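Local coordinates for protein inositol-1,4,5-trisphosphate 5-phosphatase 1 (Schizosaccharomyces pombe, PDB 1I9Z) that removes the 5-phosphate from soluble and lipid inositol phosphates, acting through this catalytic domain and controlling cellular phosphoinositide levels in membrane trafficking and signalling, at residues H179-R182 / T183-G187; L188-R191 / R192-I196; L228-L231 / F232-D235; Q236-K239 / Q240-G244. All coordinates share one frame; numbering follows the deposited sequence.

Contact 1: residues H179-R182 / T183-G187; sequences HDYR and TIASG
Thr183, Ile184, Ala185 and Ser186 each give their backbone N-H to the carbonyl four residues earlier, from His179 O to Arg182 O, as alpha-helical bonds of 2.8 to 3.0 Å between N and O. Two of these carbonyls take a second donor from a side chain. Thr183 OG1 donates to His179 O at 2.8 Å, arriving from the face of the carbonyl plane opposite to Thr183 N; its place beside its own backbone N (chi1 -65°) folds the hydroxyl back along the helix. Ser186 OG repeats the pattern on Arg182 O at 3.0 Å. The hydroxyl of Thr183 also lies over one face of the His179 imidazole, displaced toward the rim, with Thr183 OG1 3.4 Å from His179 CE1. The helix, 174-187, is the crossover of a beta-alpha-beta unit between strands 158-166 and 201-205. On its buried side the Tyr181 ring, with CG anti to the backbone N (chi1 164°), receives Ala185 CB over its face in a CH-pi contact, 4.3 Å from CB to the ring centroid. Trp204 of strand 201-205 meets both the Tyr181 ring and Ala185, and also touches Ile184. The buried carboxylate of Asp180 uses OD2 to accept from Ala168 N, in the loop just after strand 158-166.

Contact 2: residues L188-R191 / R192-I196; sequences LRFR and RGRSI
Phe190 and Arg194 face each other across a tight reversal of the chain, where Phe190 N donates to Arg194 O at 2.8 Å, nearly straight at 169° and in the carbonyl plane. The return bond is made one residue further in: Arg194 N reaches Arg191 O at 3.1 Å, from above the carbonyl plane. Two waters bridge further backbone groups. One donates to Phe190 O and accepts from Gly193 N; the other donates to Leu188 O and accepts from Ile196 N at 2.9 Å. Leu188 O has a second donor in Arg189 NH1, 3.0 Å away, because the Arg189 chain bends at chi2 (-84°) and folds its guanidinium back. That fold also lays Arg189 CD 3.1 Å from Gly193 O and brings NH1 against Ser195 CB. Arg194 crosses the Phe190 side chain at an angle, its CD touching Phe190 CD1, and its NE forms a salt bridge with Glu131 OE1, an oxygen that also accepts from Arg191 N. Ser195 N donates to Asn198 OD1, and Ser195 OG is paired with Phe197 N. Beneath these polar groups Leu188 CD2 meets Ile196 CG2 at 3.7 Å, both side chains touching Ile163 of strand 158-166. Arg192 and Gly193, both with positive phi, are the central residues of a type I' beta turn from Arg191 to Arg194, at the tip of the loop that leads from the crossover helix to strand 201-205.

Contact 3: residues L228-L231 / F232-D235; sequences LSYL and FEYD
A local aromatic contact one helical turn long, Tyr230 against Tyr234, lies where the short helix 228-232 runs out into a turn before helix 236-242. Tyr234 CD1 lies over one face of the Tyr230 ring, while Tyr234 CE1, beyond the rim, makes the nearest approach, 3.7 Å from Tyr230 CZ. The pair is oblique, with planes at 54° and centroids 5.3 Å apart. Tyr230 has CG anti to its backbone N (chi1 171°), which sends the ring forward along the chain to meet Tyr234. Both hydroxyls then bind one water, which lies 2.5 Å from Tyr230 OH and 2.7 Å from Tyr234 OH and bridges the far ends of the rings. Tyr230 O lies in the plane of the Tyr234 ring, at its edge, 3.5 Å from Tyr234 CD1. The backbone shows the helix unwinding: Phe232 N makes a regular bond to Leu228 O at 2.9 Å, Glu233 N has two weak bonds, to Ser229 O and Tyr230 O, and Tyr234 N turns to Leu231 O at 2.8 Å, three residues back. A type I turn from Phe232 to Asp235 overlaps this helix end, and Asp235 is the N-cap of the next helix, its OD2 accepting from Asn238 N and pairing with Arg284 of strand 283-288. Leu231 packs into helix 216-224 against Val219, Cys222 and Ile223, while Tyr230 touches Cys222 of that helix and, like Tyr234, Leu214 in the loop before it.

Contact 4: residues Q236-K239 / Q240-G244; sequences QLNK and QMLTG
Helix 236-242, a short helix in the long connection between strands 201-205 and 283-288 of this DNase I-like fold, is held here by successive i to i+4 bonds and by side chains one turn apart. Gln240 N, Met241 N and Leu242 N donate to Gln236 O, Leu237 O and Asn238 O, the middle bond being 2.8 Å from N to O. On the side facing strand 283-288, Met241 SD rests against Leu237 CG at 3.7 Å and Met241 CG against Leu237 CD1 at 3.8 Å; Leu237 also touches Arg284, and Met241 touches Leu286. Next to them Leu242 CD1 lies by the Asn238 amide, 3.7 Å from ND2. The Gln236 side chain lies about 9 Å from the bound inositol bisphosphate, in a second shell: OE1 accepts from Arg211 N and Arg177 NH1, and NE2 donates to Tyr171 O, so that the buried amide is bonded to two residues that line the pocket. Gln240, bent at chi2 (-58°), runs beside Lys239 with NE2 3.7 Å from Lys239 CG, and its OE1 is bonded to Lys245 NZ. As the helix ends, Gly244, with positive phi, donates its N-H to Met241 O at 3.0 Å, and Thr243 CG2 sits 3.3 Å from Lys239 O.

In the fold
Every contact is local, and the four follow in series with none nested or crossed. Contact 1 takes in the last nine residues of the crossover helix 174-187; contact 2 begins at the next residue and closes the loop that reverses the chain before strand 201-205, packing on strands 127-136, 147-155 and 158-166. After that strand and helix 216-224, contact 3 ends helix 228-232, and its turn leads straight into contact 4 on helix 236-242. These last two touch, Phe232 CE2 lying 3.3 Å from Asn238 OD1. Contacts 2 and 3 are on opposite sides of the chain's centre, their centres about 36 Å apart. Contacts 1 and 4 approach to about 7 Å between nearest atoms, and Phe247 touches both Tyr181 and Leu237.

Contact 1: residues H179-R182 / T183-G187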
loop_
_atom_site.group_PDB
_atom_site.type_symbol
_atom_site.label_atom_id
_atom_site.label_comp_id
_atom_site.label_asym_id
_atom_site.label_seq_id
_atom_site.Cartn_x
_atom_site.Cartn_y
_atom_site.Cartn_z
ATOM N N HIS A 179 18.151 -3.292 -5.128
ATOM C CA HIS A 179 18.931 -2.215 -4.544
ATOM C C HIS A 179 17.984 -1.035 -4.257
ATOM O O HIS A 179 18.130 -0.310 -3.249
ATOM C CB HIS A 179 19.988 -1.777 -5.532
ATOM C CG HIS A 179 20.648 -0.495 -5.141
ATOM N ND1 HIS A 179 20.465 0.685 -5.835
ATOM C CD2 HIS A 179 21.490 -0.214 -4.123
ATOM C CE1 HIS A 179 21.185 1.647 -5.263
ATOM N NE2 HIS A 179 21.814 1.123 -4.220
ATOM N N ASP A 180 17.033 -0.816 -5.166
ATOM C CA ASP A 180 16.076 0.280 -4.973
ATOM C C ASP A 180 15.219 0.017 -3.739
ATOM O O ASP A 180 14.888 0.927 -2.968
ATOM C CB ASP A 180 15.140 0.439 -6.202
ATOM C CG ASP A 180 15.817 1.059 -7.389
ATOM O OD1 ASP A 180 16.942 1.566 -7.243
ATOM O OD2 ASP A 180 15.249 1.024 -8.511
ATOM N N TYR A 181 14.830 -1.241 -3.542
ATOM C CA TYR A 181 14.082 -1.595 -2.371
ATOM C C TYR A 181 14.870 -1.222 -1.127
ATOM O O TYR A 181 14.356 -0.572 -0.198
ATOM C CB TYR A 181 13.836 -3.130 -2.322
ATOM C CG TYR A 181 13.400 -3.577 -0.950
ATOM C CD1 TYR A 181 12.113 -3.392 -0.519
ATOM C CD2 TYR A 181 14.358 -4.016 -0.008
ATOM C CE1 TYR A 181 11.756 -3.607 0.825
ATOM C CE2 TYR A 181 14.043 -4.215 1.311
ATOM C CZ TYR A 181 12.726 -3.999 1.728
ATOM O OH TYR A 181 12.403 -4.088 3.025
ATOM N N ARG A 182 16.137 -1.634 -1.094
ATOM C CA ARG A 182 16.924 -1.368 0.103
ATOM C C ARG A 182 17.120 0.115 0.349
ATOM O O ARG A 182 17.088 0.552 1.497
ATOM C CB ARG A 182 18.293 -2.042 0.003
ATOM C CG ARG A 182 18.182 -3.571 -0.061
ATOM C CD ARG A 182 19.629 -4.167 0.074
ATOM N NE ARG A 182 20.054 -4.902 -1.105
ATOM C CZ ARG A 182 20.527 -4.337 -2.193
ATOM N NH1 ARG A 182 20.624 -3.032 -2.242
ATOM N NH2 ARG A 182 20.917 -5.033 -3.216
ATOM N N THR A 183 17.329 0.862 -0.731
ATOM C CA THR A 183 17.560 2.316 -0.702
ATOM C C THR A 183 16.360 3.019 -0.117
ATOM O O THR A 183 16.470 3.918 0.740
ATOM C CB THR A 183 17.858 2.831 -2.133
ATOM O OG1 THR A 183 19.090 2.258 -2.602
ATOM C CG2 THR A 183 18.027 4.405 -2.177
ATOM N N ILE A 184 15.176 2.603 -0.557
ATOM C CA ILE A 184 13.960 3.206 -0.056
ATOM C C ILE A 184 13.620 2.772 1.345
ATOM O O ILE A 184 13.173 3.578 2.177
ATOM C CB ILE A 184 12.757 2.880 -1.019
ATOM C CG1 ILE A 184 13.004 3.515 -2.373
ATOM C CG2 ILE A 184 11.423 3.282 -0.329
ATOM C CD1 ILE A 184 12.086 2.928 -3.546
ATOM N N ALA A 185 13.771 1.488 1.650
ATOM C CA ALA A 185 13.418 1.006 3.002
ATOM C C ALA A 185 14.343 1.676 4.056
ATOM O O ALA A 185 13.920 1.996 5.171
ATOM C CB ALA A 185 13.564 -0.502 3.047
ATOM N N SER A 186 15.608 1.884 3.706
ATOM C CA SER A 186 16.515 2.567 4.655
ATOM C C SER A 186 16.372 4.085 4.563
ATOM O O SER A 186 16.565 4.809 5.544
ATOM C CB SER A 186 17.985 2.263 4.344
ATOM O OG SER A 186 18.203 0.859 4.230
ATOM N N GLY A 187 16.031 4.591 3.388
ATOM C CA GLY A 187 16.000 6.045 3.233
ATOM C C GLY A 187 14.750 6.829 3.557
ATOM O O GLY A 187 14.821 8.041 3.803
#

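Contact 2: residues L188-R191 / R192-I196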
loop_
_atom_site.group_PDB
_atom_site.type_symbol
_atom_site.label_atom_id
_atom_site.label_comp_id
_atom_site.label_asym_id
_atom_site.label_seq_id
_atom_site.Cartn_x
_atom_site.Cartn_y
_atom_site.Cartn_z
ATOM N N LEU A 188 13.598 6.180 3.522
ATOM C CA LEU A 188 12.358 6.888 3.797
ATOM C C LEU A 188 12.287 7.175 5.303
ATOM O O LEU A 188 12.375 6.252 6.133
ATOM C CB LEU A 188 11.200 6.008 3.357
ATOM C CG LEU A 188 10.029 6.243 2.408
ATOM C CD1 LEU A 188 10.245 7.343 1.329
ATOM C CD2 LEU A 188 9.678 4.871 1.838
ATOM N N ARG A 189 12.161 8.436 5.669
ATOM C CA ARG A 189 12.083 8.776 7.088
ATOM C C ARG A 189 11.069 9.869 7.240
ATOM O O ARG A 189 11.116 10.828 6.489
ATOM C CB ARG A 189 13.417 9.309 7.560
ATOM C CG ARG A 189 14.430 8.194 7.716
ATOM C CD ARG A 189 14.231 7.567 9.087
ATOM N NE ARG A 189 15.299 6.610 9.354
ATOM C CZ ARG A 189 15.375 5.429 8.756
ATOM N NH1 ARG A 189 14.443 5.065 7.888
ATOM N NH2 ARG A 189 16.396 4.630 8.996
ATOM N N PHE A 190 10.145 9.704 8.181
ATOM C CA PHE A 190 9.131 10.754 8.385
ATOM C C PHE A 190 9.649 11.712 9.455
ATOM O O PHE A 190 10.849 11.879 9.549
ATOM C CB PHE A 190 7.823 10.146 8.807
ATOM C CG PHE A 190 7.249 9.163 7.799
ATOM C CD1 PHE A 190 7.460 7.808 7.972
ATOM C CD2 PHE A 190 6.447 9.582 6.760
ATOM C CE1 PHE A 190 6.847 6.845 7.123
ATOM C CE2 PHE A 190 5.839 8.645 5.903
ATOM C CZ PHE A 190 6.051 7.264 6.114
ATOM N N ARG A 191 8.805 12.340 10.255
ATOM C CA ARG A 191 9.340 13.252 11.293
ATOM C C ARG A 191 10.153 12.541 12.378
ATOM O O ARG A 191 9.856 11.380 12.762
ATOM C CB ARG A 191 8.200 13.999 11.971
ATOM C CG ARG A 191 7.357 14.721 10.917
ATOM C CD ARG A 191 6.295 15.661 11.527
ATOM N NE ARG A 191 6.859 16.792 12.276
ATOM C CZ ARG A 191 6.176 17.520 13.170
ATOM N NH1 ARG A 191 4.912 17.233 13.435
ATOM N NH2 ARG A 191 6.755 18.547 13.795
ATOM N N ARG A 192 11.173 13.227 12.878
ATOM C CA ARG A 192 11.970 12.654 13.970
ATOM C C ARG A 192 12.528 11.264 13.666
ATOM O O ARG A 192 12.591 10.403 14.568
ATOM C CB ARG A 192 11.134 12.551 15.241
ATOM C CG ARG A 192 10.329 13.817 15.545
ATOM C CD ARG A 192 9.401 13.646 16.730
ATOM N NE ARG A 192 10.139 13.542 17.989
ATOM C CZ ARG A 192 9.959 12.573 18.889
ATOM N NH1 ARG A 192 9.060 11.612 18.661
ATOM N NH2 ARG A 192 10.661 12.584 20.025
ATOM N N GLY A 193 12.939 11.049 12.413
ATOM C CA GLY A 193 13.519 9.765 12.051
ATOM C C GLY A 193 12.608 8.554 12.069
ATOM O O GLY A 193 13.104 7.454 12.009
ATOM N N ARG A 194 11.292 8.725 12.165
ATOM C CA ARG A 194 10.380 7.565 12.147
ATOM C C ARG A 194 10.527 6.770 10.804
ATOM O O ARG A 194 10.484 7.375 9.738
ATOM C CB ARG A 194 8.935 8.073 12.266
ATOM C CG ARG A 194 7.900 6.995 12.254
ATOM C CD ARG A 194 6.512 7.548 11.786
ATOM N NE ARG A 194 5.908 8.676 12.544
ATOM C CZ ARG A 194 5.221 8.576 13.695
ATOM N NH1 ARG A 194 5.044 7.385 14.293
ATOM N NH2 ARG A 194 4.639 9.679 14.216
ATOM N N SER A 195 10.669 5.454 10.857
ATOM C CA SER A 195 10.830 4.651 9.646
ATOM C C SER A 195 9.524 4.053 9.185
ATOM O O SER A 195 8.510 4.132 9.852
ATOM C CB SER A 195 11.809 3.494 9.865
ATOM O OG SER A 195 11.131 2.421 10.532
ATOM N N ILE A 196 9.542 3.408 8.026
ATOM C CA ILE A 196 8.290 2.822 7.553
ATOM C C ILE A 196 7.877 1.573 8.367
ATOM O O ILE A 196 6.679 1.201 8.448
ATOM C CB ILE A 196 8.381 2.402 6.033
ATOM C CG1 ILE A 196 9.494 1.375 5.801
ATOM C CG2 ILE A 196 8.575 3.620 5.141
ATOM C CD1 ILE A 196 9.333 0.639 4.501
HETATM O O HOH W 1 12.034 3.627 6.498
HETATM O O HOH W 2 13.355 13.070 10.052
#

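Contact 3: residues L228-L231 / F232-D235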
loop_
_atom_site.group_PDB
_atom_site.type_symbol
_atom_site.label_atom_id
_atom_site.label_comp_id
_atom_site.label_asym_id
_atom_site.label_seq_id
_atom_site.Cartn_x
_atom_site.Cartn_y
_atom_site.Cartn_z
ATOM N N LEU A 228 -1.011 -19.031 -15.971
ATOM C CA LEU A 228 -0.414 -18.046 -15.089
ATOM C C LEU A 228 0.497 -18.640 -14.034
ATOM O O LEU A 228 1.532 -18.047 -13.710
ATOM C CB LEU A 228 -1.516 -17.209 -14.415
ATOM C CG LEU A 228 -2.460 -16.566 -15.426
ATOM C CD1 LEU A 228 -3.413 -15.616 -14.716
ATOM C CD2 LEU A 228 -1.635 -15.786 -16.437
ATOM N N SER A 229 0.126 -19.810 -13.483
ATOM C CA SER A 229 0.990 -20.482 -12.492
ATOM C C SER A 229 2.359 -20.746 -13.056
ATOM O O SER A 229 3.381 -20.545 -12.362
ATOM C CB SER A 229 0.391 -21.836 -12.065
ATOM O OG SER A 229 -0.688 -21.528 -11.203
ATOM N N TYR A 230 2.405 -21.226 -14.302
ATOM C CA TYR A 230 3.706 -21.489 -14.938
ATOM C C TYR A 230 4.488 -20.190 -15.084
ATOM O O TYR A 230 5.681 -20.117 -14.791
ATOM C CB TYR A 230 3.550 -22.096 -16.349
ATOM C CG TYR A 230 4.842 -22.186 -17.099
ATOM C CD1 TYR A 230 5.773 -23.157 -16.802
ATOM C CD2 TYR A 230 5.134 -21.306 -18.132
ATOM C CE1 TYR A 230 6.960 -23.272 -17.512
ATOM C CE2 TYR A 230 6.328 -21.401 -18.836
ATOM C CZ TYR A 230 7.238 -22.394 -18.527
ATOM O OH TYR A 230 8.415 -22.498 -19.252
ATOM N N LEU A 231 3.820 -19.141 -15.528
ATOM C CA LEU A 231 4.571 -17.906 -15.692
ATOM C C LEU A 231 5.086 -17.339 -14.357
ATOM O O LEU A 231 6.162 -16.773 -14.322
ATOM C CB LEU A 231 3.690 -16.838 -16.370
ATOM C CG LEU A 231 3.338 -17.155 -17.817
ATOM C CD1 LEU A 231 2.312 -16.081 -18.332
ATOM C CD2 LEU A 231 4.688 -17.097 -18.737
ATOM N N PHE A 232 4.329 -17.512 -13.289
ATOM C CA PHE A 232 4.710 -16.964 -12.004
ATOM C C PHE A 232 5.992 -17.626 -11.513
ATOM O O PHE A 232 6.752 -17.060 -10.737
ATOM C CB PHE A 232 3.544 -17.100 -11.042
ATOM C CG PHE A 232 3.745 -16.371 -9.731
ATOM C CD1 PHE A 232 3.657 -14.969 -9.688
ATOM C CD2 PHE A 232 4.008 -17.082 -8.555
ATOM C CE1 PHE A 232 3.820 -14.300 -8.486
ATOM C CE2 PHE A 232 4.186 -16.430 -7.339
ATOM C CZ PHE A 232 4.088 -15.044 -7.298
ATOM N N GLU A 233 6.248 -18.863 -11.976
ATOM C CA GLU A 233 7.494 -19.547 -11.611
ATOM C C GLU A 233 8.683 -18.794 -12.155
ATOM O O GLU A 233 9.846 -18.969 -11.670
ATOM C CB GLU A 233 7.561 -20.975 -12.213
ATOM C CG GLU A 233 6.658 -21.982 -11.601
ATOM C CD GLU A 233 6.777 -23.360 -12.349
ATOM O OE1 GLU A 233 7.855 -23.655 -12.930
ATOM O OE2 GLU A 233 5.788 -24.148 -12.363
ATOM N N TYR A 234 8.452 -17.924 -13.138
ATOM C CA TYR A 234 9.543 -17.172 -13.673
ATOM C C TYR A 234 9.465 -15.683 -13.288
ATOM O O TYR A 234 10.227 -14.888 -13.823
ATOM C CB TYR A 234 9.522 -17.267 -15.164
ATOM C CG TYR A 234 9.979 -18.662 -15.571
ATOM C CD1 TYR A 234 9.092 -19.716 -15.648
ATOM C CD2 TYR A 234 11.331 -18.902 -15.755
ATOM C CE1 TYR A 234 9.569 -21.082 -15.925
ATOM C CE2 TYR A 234 11.803 -20.215 -16.015
ATOM C CZ TYR A 234 10.897 -21.270 -16.092
ATOM O OH TYR A 234 11.426 -22.515 -16.306
ATOM N N ASP A 235 8.566 -15.342 -12.385
ATOM C CA ASP A 235 8.446 -13.919 -11.969
ATOM C C ASP A 235 9.614 -13.548 -11.068
ATOM O O ASP A 235 9.874 -14.238 -10.056
ATOM C CB ASP A 235 7.135 -13.708 -11.235
ATOM C CG ASP A 235 7.040 -12.331 -10.589
ATOM O OD1 ASP A 235 6.952 -11.348 -11.333
ATOM O OD2 ASP A 235 7.039 -12.264 -9.354
HETATM O O HOH W 3 10.581 -23.481 -18.655
#

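Contact 4: residues Q236-K239 / Q240-G244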
loop_
_atom_site.group_PDB
_atom_site.type_symbol
_atom_site.label_atom_id
_atom_site.label_comp_id
_atom_site.label_asym_id
_atom_site.label_seq_id
_atom_site.Cartn_x
_atom_site.Cartn_y
_atom_site.Cartn_z
ATOM N N GLN A 236 10.319 -12.472 -11.434
ATOM C CA GLN A 236 11.496 -12.016 -10.628
ATOM C C GLN A 236 11.134 -11.554 -9.230
ATOM O O GLN A 236 11.862 -11.816 -8.288
ATOM C CB GLN A 236 12.198 -10.871 -11.355
ATOM C CG GLN A 236 12.882 -11.319 -12.674
ATOM C CD GLN A 236 13.281 -10.127 -13.459
ATOM O OE1 GLN A 236 12.914 -8.990 -13.093
ATOM N NE2 GLN A 236 14.035 -10.333 -14.545
ATOM N N LEU A 237 9.989 -10.890 -9.042
ATOM C CA LEU A 237 9.698 -10.452 -7.690
ATOM C C LEU A 237 9.488 -11.645 -6.707
ATOM O O LEU A 237 10.029 -11.644 -5.573
ATOM C CB LEU A 237 8.457 -9.547 -7.660
ATOM C CG LEU A 237 8.102 -9.075 -6.210
ATOM C CD1 LEU A 237 9.272 -8.260 -5.614
ATOM C CD2 LEU A 237 6.871 -8.171 -6.192
ATOM N N ASN A 238 8.687 -12.635 -7.136
ATOM C CA ASN A 238 8.447 -13.831 -6.328
ATOM C C ASN A 238 9.777 -14.483 -5.969
ATOM O O ASN A 238 9.998 -14.907 -4.785
ATOM C CB ASN A 238 7.586 -14.826 -7.117
ATOM C CG ASN A 238 7.425 -16.189 -6.387
ATOM O OD1 ASN A 238 6.846 -16.272 -5.324
ATOM N ND2 ASN A 238 7.943 -17.224 -6.990
ATOM N N LYS A 239 10.656 -14.552 -6.955
ATOM C CA LYS A 239 11.964 -15.218 -6.774
ATOM C C LYS A 239 12.770 -14.486 -5.724
ATOM O O LYS A 239 13.288 -15.148 -4.820
ATOM C CB LYS A 239 12.750 -15.312 -8.093
ATOM C CG LYS A 239 14.108 -16.089 -8.039
ATOM C CD LYS A 239 14.787 -16.002 -9.460
ATOM C CE LYS A 239 16.184 -16.632 -9.615
ATOM N NZ LYS A 239 16.990 -15.951 -10.757
ATOM N N GLN A 240 12.841 -13.149 -5.802
ATOM C CA GLN A 240 13.612 -12.359 -4.803
ATOM C C GLN A 240 12.947 -12.262 -3.444
ATOM O O GLN A 240 13.651 -12.153 -2.427
ATOM C CB GLN A 240 13.914 -10.958 -5.285
ATOM C CG GLN A 240 14.595 -10.949 -6.645
ATOM C CD GLN A 240 15.880 -11.739 -6.637
ATOM O OE1 GLN A 240 16.911 -11.294 -6.107
ATOM N NE2 GLN A 240 15.828 -12.910 -7.221
ATOM N N MET A 241 11.623 -12.304 -3.378
ATOM C CA MET A 241 10.991 -12.280 -2.077
ATOM C C MET A 241 11.211 -13.635 -1.372
ATOM O O MET A 241 11.353 -13.681 -0.138
ATOM C CB MET A 241 9.481 -11.995 -2.186
ATOM C CG MET A 241 9.242 -10.469 -2.558
ATOM S SD MET A 241 7.514 -10.129 -2.699
ATOM C CE MET A 241 6.935 -10.468 -1.014
ATOM N N LEU A 242 11.212 -14.721 -2.133
ATOM C CA LEU A 242 11.385 -16.044 -1.526
ATOM C C LEU A 242 12.693 -16.192 -0.752
ATOM O O LEU A 242 12.762 -16.926 0.268
ATOM C CB LEU A 242 11.274 -17.146 -2.589
ATOM C CG LEU A 242 9.772 -17.335 -2.916
ATOM C CD1 LEU A 242 9.605 -18.480 -3.899
ATOM C CD2 LEU A 242 8.931 -17.617 -1.610
ATOM N N THR A 243 13.719 -15.518 -1.231
ATOM C CA THR A 243 15.016 -15.556 -0.560
ATOM C C THR A 243 15.189 -14.529 0.579
ATOM O O THR A 243 16.263 -14.463 1.193
ATOM C CB THR A 243 16.086 -15.277 -1.564
ATOM O OG1 THR A 243 16.092 -13.884 -1.844
ATOM C CG2 THR A 243 15.798 -16.030 -2.864
ATOM N N GLY A 244 14.156 -13.745 0.881
ATOM C CA GLY A 244 14.290 -12.715 1.913
ATOM C C GLY A 244 15.120 -11.510 1.465
ATOM O O GLY A 244 15.277 -10.560 2.214
#